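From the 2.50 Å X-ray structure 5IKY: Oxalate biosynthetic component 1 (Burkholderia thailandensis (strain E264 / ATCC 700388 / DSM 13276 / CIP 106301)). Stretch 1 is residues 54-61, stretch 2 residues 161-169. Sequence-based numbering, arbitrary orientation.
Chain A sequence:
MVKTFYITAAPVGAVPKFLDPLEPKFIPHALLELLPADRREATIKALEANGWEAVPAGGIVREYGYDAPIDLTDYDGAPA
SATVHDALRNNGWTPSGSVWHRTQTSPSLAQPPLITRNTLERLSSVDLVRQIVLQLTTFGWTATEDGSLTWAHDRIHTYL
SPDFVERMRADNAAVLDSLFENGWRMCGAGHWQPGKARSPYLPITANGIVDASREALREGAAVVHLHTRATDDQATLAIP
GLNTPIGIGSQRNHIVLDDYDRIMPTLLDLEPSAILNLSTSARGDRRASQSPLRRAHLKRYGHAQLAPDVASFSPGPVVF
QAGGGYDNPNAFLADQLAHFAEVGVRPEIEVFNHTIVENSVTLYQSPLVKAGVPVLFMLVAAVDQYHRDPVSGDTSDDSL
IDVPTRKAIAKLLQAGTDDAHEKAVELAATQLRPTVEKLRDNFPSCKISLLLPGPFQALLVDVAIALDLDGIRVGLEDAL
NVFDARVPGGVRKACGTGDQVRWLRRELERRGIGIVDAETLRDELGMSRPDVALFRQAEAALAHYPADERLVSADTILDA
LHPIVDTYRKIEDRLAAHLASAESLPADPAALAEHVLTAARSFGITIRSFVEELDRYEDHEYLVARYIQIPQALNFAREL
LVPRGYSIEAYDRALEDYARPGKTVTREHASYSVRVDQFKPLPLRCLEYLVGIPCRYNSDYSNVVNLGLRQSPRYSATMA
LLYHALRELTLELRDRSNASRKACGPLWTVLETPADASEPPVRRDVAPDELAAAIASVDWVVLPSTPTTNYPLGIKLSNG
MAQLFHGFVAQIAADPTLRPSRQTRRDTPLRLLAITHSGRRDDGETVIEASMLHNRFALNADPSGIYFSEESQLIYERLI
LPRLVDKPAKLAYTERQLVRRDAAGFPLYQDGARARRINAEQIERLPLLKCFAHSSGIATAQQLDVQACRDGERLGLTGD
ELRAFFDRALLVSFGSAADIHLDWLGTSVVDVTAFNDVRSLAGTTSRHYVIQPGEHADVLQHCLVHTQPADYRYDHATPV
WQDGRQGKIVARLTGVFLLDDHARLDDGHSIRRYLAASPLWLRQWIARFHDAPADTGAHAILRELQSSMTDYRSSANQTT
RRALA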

ATOM      1  N   ALA A  54      40.915   7.970  17.088  1.00 75.90           N
ATOM      2  CA  ALA A  54      41.551   8.567  18.256  1.00 69.13           C
ATOM      3  C   ALA A  54      41.451  10.084  18.156  1.00 66.50           C
ATOM      4  O   ALA A  54      41.577  10.653  17.071  1.00 68.69           O
ATOM      5  CB  ALA A  54      42.999   8.126  18.368  1.00 74.49           C
ATOM      6  N   VAL A  55      41.212  10.735  19.287  1.00 60.17           N
ATOM      7  CA  VAL A  55      40.927  12.160  19.282  1.00 64.46           C
ATOM      8  C   VAL A  55      41.447  12.808  20.569  1.00 73.19           C
ATOM      9  O   VAL A  55      41.324  12.234  21.654  1.00 97.71           O
ATOM     10  CB  VAL A  55      39.401  12.407  19.096  1.00 70.91           C
ATOM     11  CG1 VAL A  55      38.605  11.941  20.316  1.00 67.54           C
ATOM     12  CG2 VAL A  55      39.113  13.857  18.775  1.00 83.78           C
ATOM     13  N   PRO A  56      42.073  13.992  20.450  1.00 77.76           N
ATOM     14  CA  PRO A  56      42.598  14.685  21.634  1.00 78.02           C
ATOM     15  C   PRO A  56      41.502  15.267  22.524  1.00 74.28           C
ATOM     16  O   PRO A  56      40.322  15.209  22.182  1.00 84.70           O
ATOM     17  CB  PRO A  56      43.454  15.806  21.033  1.00 66.19           C
ATOM     18  CG  PRO A  56      42.883  16.028  19.671  1.00 77.67           C
ATOM     19  CD  PRO A  56      42.453  14.672  19.200  1.00 66.43           C
ATOM     20  N   ALA A  57      41.903  15.825  23.660  1.00 69.45           N
ATOM     21  CA  ALA A  57      40.966  16.484  24.561  1.00 78.90           C
ATOM     22  C   ALA A  57      40.376  17.726  23.904  1.00 84.12           C
ATOM     23  O   ALA A  57      40.915  18.233  22.919  1.00 87.09           O
ATOM     24  CB  ALA A  57      41.653  16.849  25.866  1.00 68.59           C
ATOM     25  N   GLY A  58      39.262  18.212  24.446  1.00 70.97           N
ATOM     26  CA  GLY A  58      38.636  19.414  23.927  1.00 80.15           C
ATOM     27  C   GLY A  58      37.242  19.215  23.362  1.00 87.95           C
ATOM     28  O   GLY A  58      36.563  20.185  23.026  1.00 87.44           O
ATOM     29  N   GLY A  59      36.814  17.960  23.254  1.00 80.43           N
ATOM     30  CA  GLY A  59      35.483  17.647  22.765  1.00 75.93           C
ATOM     31  C   GLY A  59      34.430  17.700  23.858  1.00 91.69           C
ATOM     32  O   GLY A  59      34.754  17.623  25.043  1.00117.06           O
ATOM     33  N   ILE A  60      33.166  17.831  23.463  1.00 80.39           N
ATOM     34  CA  ILE A  60      32.070  17.887  24.427  1.00 82.91           C
ATOM     35  C   ILE A  60      31.160  16.668  24.309  1.00 72.33           C
ATOM     36  O   ILE A  60      31.051  16.069  23.240  1.00 64.92           O
ATOM     37  CB  ILE A  60      31.223  19.162  24.253  1.00 72.75           C
ATOM     38  CG1 ILE A  60      30.577  19.191  22.870  1.00 62.20           C
ATOM     39  CG2 ILE A  60      32.074  20.401  24.471  1.00 70.34           C
ATOM     40  CD1 ILE A  60      29.752  20.425  22.617  1.00 78.52           C
ATOM     41  N   VAL A  61      30.508  16.304  25.410  1.00 76.08           N
ATOM     42  CA  VAL A  61      29.641  15.130  25.424  1.00 68.20           C
ATOM     43  C   VAL A  61      28.354  15.369  26.215  1.00 73.43           C
ATOM     44  O   VAL A  61      28.330  16.135  27.181  1.00 84.31           O
ATOM     45  CB  VAL A  61      30.376  13.896  26.005  1.00 60.39           C
ATOM     46  CG1 VAL A  61      30.506  13.998  27.516  1.00 61.68           C
ATOM     47  CG2 VAL A  61      29.667  12.607  25.616  1.00 72.45           C
ATOM     48  N   SER A 161      33.567  16.242  18.390  1.00 66.40           N
ATOM     49  CA  SER A 161      35.022  16.362  18.385  1.00 68.82           C
ATOM     50  C   SER A 161      35.492  17.769  18.751  1.00 72.35           C
ATOM     51  O   SER A 161      34.741  18.734  18.604  1.00 64.95           O
ATOM     52  CB  SER A 161      35.573  15.973  17.014  1.00 70.42           C
ATOM     53  OG  SER A 161      35.126  16.877  16.018  1.00 84.26           O
ATOM     54  N   PRO A 162      36.735  17.885  19.250  1.00 69.69           N
ATOM     55  CA  PRO A 162      37.370  19.179  19.519  1.00 76.05           C
ATOM     56  C   PRO A 162      37.237  20.120  18.331  1.00 83.29           C
ATOM     57  O   PRO A 162      37.014  21.316  18.508  1.00 84.67           O
ATOM     58  CB  PRO A 162      38.840  18.816  19.750  1.00 65.34           C
ATOM     59  CG  PRO A 162      38.877  17.332  19.989  1.00 63.59           C
ATOM     60  CD  PRO A 162      37.496  16.772  19.837  1.00 68.14           C
ATOM     61  N   ASP A 163      37.365  19.560  17.132  1.00 86.51           N
ATOM     62  CA  ASP A 163      37.237  20.318  15.896  1.00 92.44           C
ATOM     63  C   ASP A 163      35.885  21.025  15.825  1.00 87.18           C
ATOM     64  O   ASP A 163      35.803  22.186  15.424  1.00 87.27           O
ATOM     65  CB  ASP A 163      37.421  19.394  14.691  1.00108.21           C
ATOM     66  CG  ASP A 163      37.900  20.131  13.460  1.00131.57           C
ATOM     67  OD1 ASP A 163      39.131  20.270  13.293  1.00143.52           O
ATOM     68  OD2 ASP A 163      37.049  20.564  12.656  1.00136.39           O
ATOM     69  N   PHE A 164      34.830  20.320  16.225  1.00 78.30           N
ATOM     70  CA  PHE A 164      33.497  20.912  16.300  1.00 70.01           C
ATOM     71  C   PHE A 164      33.450  22.040  17.325  1.00 79.19           C
ATOM     72  O   PHE A 164      32.901  23.109  17.060  1.00 93.31           O
ATOM     73  CB  PHE A 164      32.451  19.851  16.656  1.00 62.05           C
ATOM     74  CG  PHE A 164      31.856  19.157  15.464  1.00 66.83           C
ATOM     75  CD1 PHE A 164      30.879  19.779  14.704  1.00 71.08           C
ATOM     76  CD2 PHE A 164      32.258  17.879  15.115  1.00 64.62           C
ATOM     77  CE1 PHE A 164      30.324  19.146  13.609  1.00 69.79           C
ATOM     78  CE2 PHE A 164      31.705  17.239  14.022  1.00 56.29           C
ATOM     79  CZ  PHE A 164      30.737  17.875  13.269  1.00 56.82           C
ATOM     80  N   VAL A 165      34.031  21.788  18.494  1.00 64.96           N
ATOM     81  CA  VAL A 165      33.979  22.729  19.606  1.00 77.07           C
ATOM     82  C   VAL A 165      34.701  24.037  19.287  1.00 82.68           C
ATOM     83  O   VAL A 165      34.194  25.120  19.583  1.00 88.05           O
ATOM     84  CB  VAL A 165      34.585  22.110  20.880  1.00 76.35           C
ATOM     85  CG1 VAL A 165      34.445  23.065  22.052  1.00 66.96           C
ATOM     86  CG2 VAL A 165      33.912  20.778  21.188  1.00 64.05           C
ATOM     87  N   GLU A 166      35.881  23.929  18.683  1.00 85.89           N
ATOM     88  CA  GLU A 166      36.663  25.102  18.299  1.00 90.19           C
ATOM     89  C   GLU A 166      35.892  25.993  17.335  1.00 90.82           C
ATOM     90  O   GLU A 166      35.710  27.185  17.582  1.00108.19           O
ATOM     91  CB  GLU A 166      37.985  24.687  17.653  1.00 99.93           C
ATOM     92  CG  GLU A 166      38.879  23.827  18.522  1.00115.23           C
ATOM     93  CD  GLU A 166      39.930  23.099  17.709  1.00137.66           C
ATOM     94  OE1 GLU A 166      40.032  23.370  16.492  1.00134.50           O
ATOM     95  OE2 GLU A 166      40.651  22.256  18.281  1.00155.15           O
ATOM     96  N   ARG A 167      35.447  25.398  16.234  1.00 87.81           N
ATOM     97  CA  ARG A 167      34.723  26.124  15.200  1.00 86.64           C
ATOM     98  C   ARG A 167      33.435  26.724  15.749  1.00 82.35           C
ATOM     99  O   ARG A 167      33.035  27.817  15.352  1.00 92.28           O
ATOM    100  CB  ARG A 167      34.430  25.203  14.017  1.00 83.80           C
ATOM    101  CG  ARG A 167      35.685  24.726  13.300  1.00 79.28           C
ATOM    102  CD  ARG A 167      35.400  23.549  12.385  1.00 89.80           C
ATOM    103  NE  ARG A 167      34.393  23.863  11.376  1.00104.27           N
ATOM    104  CZ  ARG A 167      33.760  22.948  10.649  1.00112.52           C
ATOM    105  NH1 ARG A 167      34.030  21.661  10.821  1.00107.86           N
ATOM    106  NH2 ARG A 167      32.857  23.319   9.751  1.00108.55           N
ATOM    107  N   MET A 168      32.796  26.012  16.673  1.00 82.75           N
ATOM    108  CA  MET A 168      31.609  26.530  17.342  1.00 84.53           C
ATOM    109  C   MET A 168      31.966  27.747  18.188  1.00 95.55           C
ATOM    110  O   MET A 168      31.281  28.768  18.139  1.00 97.57           O
ATOM    111  CB  MET A 168      30.959  25.454  18.213  1.00 90.14           C
ATOM    112  CG  MET A 168      29.690  24.861  17.622  1.00 99.51           C
ATOM    113  SD  MET A 168      28.903  23.663  18.715  1.00101.67           S
ATOM    114  CE  MET A 168      30.147  22.376  18.767  1.00 66.82           C
ATOM    115  N   ARG A 169      33.044  27.633  18.959  1.00 87.27           N
ATOM    116  CA  ARG A 169      33.497  28.725  19.815  1.00 93.11           C
ATOM    117  C   ARG A 169      33.972  29.920  18.994  1.00102.19           C
ATOM    118  O   ARG A 169      33.751  31.070  19.370  1.00 94.15           O
ATOM    119  CB  ARG A 169      34.622  28.253  20.737  1.00 84.69           C
ATOM    120  CG  ARG A 169      34.828  29.141  21.954  1.00 87.16           C
ATOM    121  CD  ARG A 169      36.145  28.838  22.652  1.00 91.88           C
ATOM    122  NE  ARG A 169      36.310  27.413  22.927  1.00 97.06           N
ATOM    123  CZ  ARG A 169      35.862  26.805  24.020  1.00 94.55           C
ATOM    124  NH1 ARG A 169      36.061  25.504  24.183  1.00 93.55           N
ATOM    125  NH2 ARG A 169      35.214  27.497  24.949  1.00 87.27           N
TER

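Stretch 1 leaves one strand at V55, turns through the loop P56-G59 and enters a second strand at I60. Stretch 2 begins with S161, which precedes a helix running from P162 to the end of the stretch and beyond. The loop lies against the first turn of this helix, and the backbones are nearest at G59 and P162, whose CA atoms are 4.1 Å apart. No hydrogen bond crosses between the stretches; the contact rests on van der Waals packing and buries 332 Å², both sides summed.

S161 is the N-cap: its CA-to-CB bond points away from stretch 1, chi1 is in the p well, and its OG accepts a weak capping bond from F164 N at 3.5 Å. The regular helical bonds follow with V165 N to S161 O at 3.1 Å and E166 N to P162 O at 2.9 Å. Proline suits the first helical position, where its lack of an amide hydrogen costs no helical bond.

P162 is also the centre of the contact, with the largest covered area of any residue in either stretch. Its CD meets V55 CG2 at 3.5 Å, where the CA-to-CB bond of V55 points toward the helix, while its CG lies 3.4 Å from P56 O and 4.2 Å from P56 CG. The loop thus bends around the proline ring, adding A57 O at 3.7 Å from P162 CG.

The two glycines allow this close approach. G58 has phi/psi of 117/-8°, at which a CB would be jammed against the carbonyl O of A57; such an atom would also lie only 3.4 Å from P162 CB. At G59 the backbone angles are unexceptional, but the space is not: an ideal CB would stand 3.1 Å from P162 CD, whereas the actual CA sits 3.7 Å from that same P162 CD.

One turn further along the helix, the CA-to-CB bond of V165 points toward stretch 1, and the residue presents CG2 to three successive residues, at 3.3 Å from G58 O, 3.8 Å from G59 CA and 3.8 Å from I60 CG2. The compact, branched valine fills this space without polar groups that would need partners. The CA-to-CB bond of I60 points sideways to the helix, but with chi1 p and chi2 t the end of the side chain comes nearer, and I60 CD1 reaches M168 CE at 4.3 Å. I60, V165 and M168 are all buried, and their apolar side chains extend the contact along the helix beyond P162.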